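Local coordinates for DUF1214 domain-containing protein (Burkholderia cenocepacia, PDB 6ANS) that is of unknown function, carries two DUF1214 family regions and probably assembles as a pair of identical chains, at residues A[33-36]-A[37-40]. Numbering follows the deposited sequence.
Sequences SGQT and WADF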
ATOM      1  N   SER A  33     -19.544 -18.456   5.462  1.00 29.04           N
ATOM      2  CA  SER A  33     -20.827 -17.946   5.929  1.00 29.22           C
ATOM      3  C   SER A  33     -20.806 -16.461   6.259  1.00 29.14           C
ATOM      4  O   SER A  33     -21.871 -15.881   6.480  1.00 29.58           O
ATOM      5  CB  SER A  33     -21.282 -18.711   7.171  1.00 32.00           C
ATOM      6  OG  SER A  33     -20.513 -18.333   8.300  1.00 32.10           O
ATOM      7  N   GLY A  34     -19.634 -15.834   6.348  1.00 29.02           N
ATOM      8  CA  GLY A  34     -19.570 -14.460   6.802  1.00 29.75           C
ATOM      9  C   GLY A  34     -19.278 -14.297   8.279  1.00 26.08           C
ATOM     10  O   GLY A  34     -19.060 -13.161   8.735  1.00 25.36           O
ATOM     11  N   GLN A  35     -19.263 -15.394   9.041  1.00 26.94           N
ATOM     12  CA  GLN A  35     -18.943 -15.296  10.458  1.00 27.00           C
ATOM     13  C   GLN A  35     -17.520 -14.775  10.660  1.00 33.28           C
ATOM     14  O   GLN A  35     -17.287 -13.892  11.498  1.00 26.74           O
ATOM     15  CB  GLN A  35     -19.130 -16.667  11.117  1.00 28.27           C
ATOM     16  CG  GLN A  35     -18.901 -16.674  12.610  1.00 30.75           C
ATOM     17  CD  GLN A  35     -19.892 -15.787  13.323  1.00 36.49           C
ATOM     18  OE1 GLN A  35     -21.108 -15.997  13.243  1.00 39.66           O
ATOM     19  NE2 GLN A  35     -19.382 -14.804  14.046  1.00 35.99           N
ATOM     20  N   THR A  36     -16.563 -15.270   9.863  1.00 28.28           N
ATOM     21  CA  THR A  36     -15.180 -14.815  10.002  1.00 25.18           C
ATOM     22  C   THR A  36     -15.075 -13.321   9.745  1.00 24.12           C
ATOM     23  O   THR A  36     -14.341 -12.607  10.448  1.00 23.59           O
ATOM     24  CB  THR A  36     -14.257 -15.566   9.035  1.00 28.47           C
ATOM     25  OG1 THR A  36     -14.447 -16.972   9.185  1.00 26.41           O
ATOM     26  CG2 THR A  36     -12.792 -15.219   9.322  1.00 24.65           C
ATOM     27  N   TRP A  37     -15.785 -12.835   8.724  1.00 23.89           N
ATOM     28  CA  TRP A  37     -15.752 -11.412   8.433  1.00 23.04           C
ATOM     29  C   TRP A  37     -16.301 -10.620   9.607  1.00 25.38           C
ATOM     30  O   TRP A  37     -15.745  -9.580   9.977  1.00 28.54           O
ATOM     31  CB  TRP A  37     -16.541 -11.108   7.151  1.00 23.03           C
ATOM     32  CG  TRP A  37     -16.428  -9.666   6.739  1.00 27.27           C
ATOM     33  CD1 TRP A  37     -17.389  -8.708   6.849  1.00 22.28           C
ATOM     34  CD2 TRP A  37     -15.273  -9.014   6.176  1.00 27.52           C
ATOM     35  NE1 TRP A  37     -16.914  -7.508   6.386  1.00 24.46           N
ATOM     36  CE2 TRP A  37     -15.620  -7.667   5.967  1.00 25.41           C
ATOM     37  CE3 TRP A  37     -13.985  -9.445   5.818  1.00 34.67           C
ATOM     38  CZ2 TRP A  37     -14.734  -6.743   5.428  1.00 20.89           C
ATOM     39  CZ3 TRP A  37     -13.099  -8.524   5.279  1.00 29.61           C
ATOM     40  CH2 TRP A  37     -13.476  -7.189   5.088  1.00 27.08           C
ATOM     41  N   ALA A  38     -17.388 -11.104  10.219  1.00 24.53           N
ATOM     42  CA  ALA A  38     -17.917 -10.424  11.396  1.00 24.67           C
ATOM     43  C   ALA A  38     -16.890 -10.408  12.520  1.00 26.19           C
ATOM     44  O   ALA A  38     -16.628  -9.360  13.124  1.00 27.51           O
ATOM     45  CB  ALA A  38     -19.212 -11.097  11.855  1.00 24.82           C
ATOM     46  N   ASP A  39     -16.280 -11.568  12.800  1.00 24.18           N
ATOM     47  CA  ASP A  39     -15.280 -11.648  13.863  1.00 24.21           C
ATOM     48  C   ASP A  39     -14.084 -10.759  13.570  1.00 27.74           C
ATOM     49  O   ASP A  39     -13.521 -10.141  14.479  1.00 26.50           O
ATOM     50  CB  ASP A  39     -14.817 -13.094  14.040  1.00 29.63           C
ATOM     51  CG  ASP A  39     -15.906 -13.983  14.571  1.00 31.19           C
ATOM     52  OD1 ASP A  39     -16.980 -13.448  14.950  1.00 30.91           O
ATOM     53  OD2 ASP A  39     -15.701 -15.213  14.571  1.00 31.28           O
ATOM     54  N   PHE A  40     -13.662 -10.719  12.304  1.00 27.32           N
ATOM     55  CA  PHE A  40     -12.577  -9.839  11.868  1.00 24.29           C
ATOM     56  C   PHE A  40     -12.873  -8.378  12.192  1.00 30.08           C
ATOM     57  O   PHE A  40     -12.046  -7.676  12.794  1.00 24.65           O
ATOM     58  CB  PHE A  40     -12.360 -10.060  10.366  1.00 23.58           C
ATOM     59  CG  PHE A  40     -11.473  -9.058   9.696  1.00 24.54           C
ATOM     60  CD1 PHE A  40     -10.091  -9.207   9.735  1.00 20.68           C
ATOM     61  CD2 PHE A  40     -12.019  -8.024   8.931  1.00 23.18           C
ATOM     62  CE1 PHE A  40      -9.260  -8.300   9.082  1.00 22.33           C
ATOM     63  CE2 PHE A  40     -11.197  -7.116   8.251  1.00 20.37           C
ATOM     64  CZ  PHE A  40      -9.823  -7.252   8.326  1.00 22.24           C
TER
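Gln35 and Asp39 pair their side chains across the first turn of helix 35-46, an i to i+4 contact. Gln35 NE2 donates to Asp39 OD1 at 2.9 Å. The bond is bent, with an N-H...O angle of 140°. OD1 lies in the amide plane of Gln35, but NE2 comes to it from above the carboxylate plane. With CG anti to the backbone N, the glutamine chain bends at chi2 (62°), which brings its amide forward to Asp39. Beneath this pair, Asp39 N binds Gln35 O at 2.8 Å in the same i to i+4 step. Ala38 N binds Gly34 O and Phe40 N binds Thr36 O, so three successive i to i+4 bonds start the helix. Gly34, with positive phi, is the first residue past helix 24-33 and the N-cap of helix 35-46. It is the single residue that joins the two helices. Thr36 and Phe40 lie against helix 224-251, touching Met232 and Ala235 respectively. Trp37 turns to the interface with the second subunit, where NE1 donates to Leu44 O of that subunit and the indole meets its Phe67. Within the helix, Phe40 CD2 sits 3.8 Å above the plane of the Trp37 ring, displaced toward its rim.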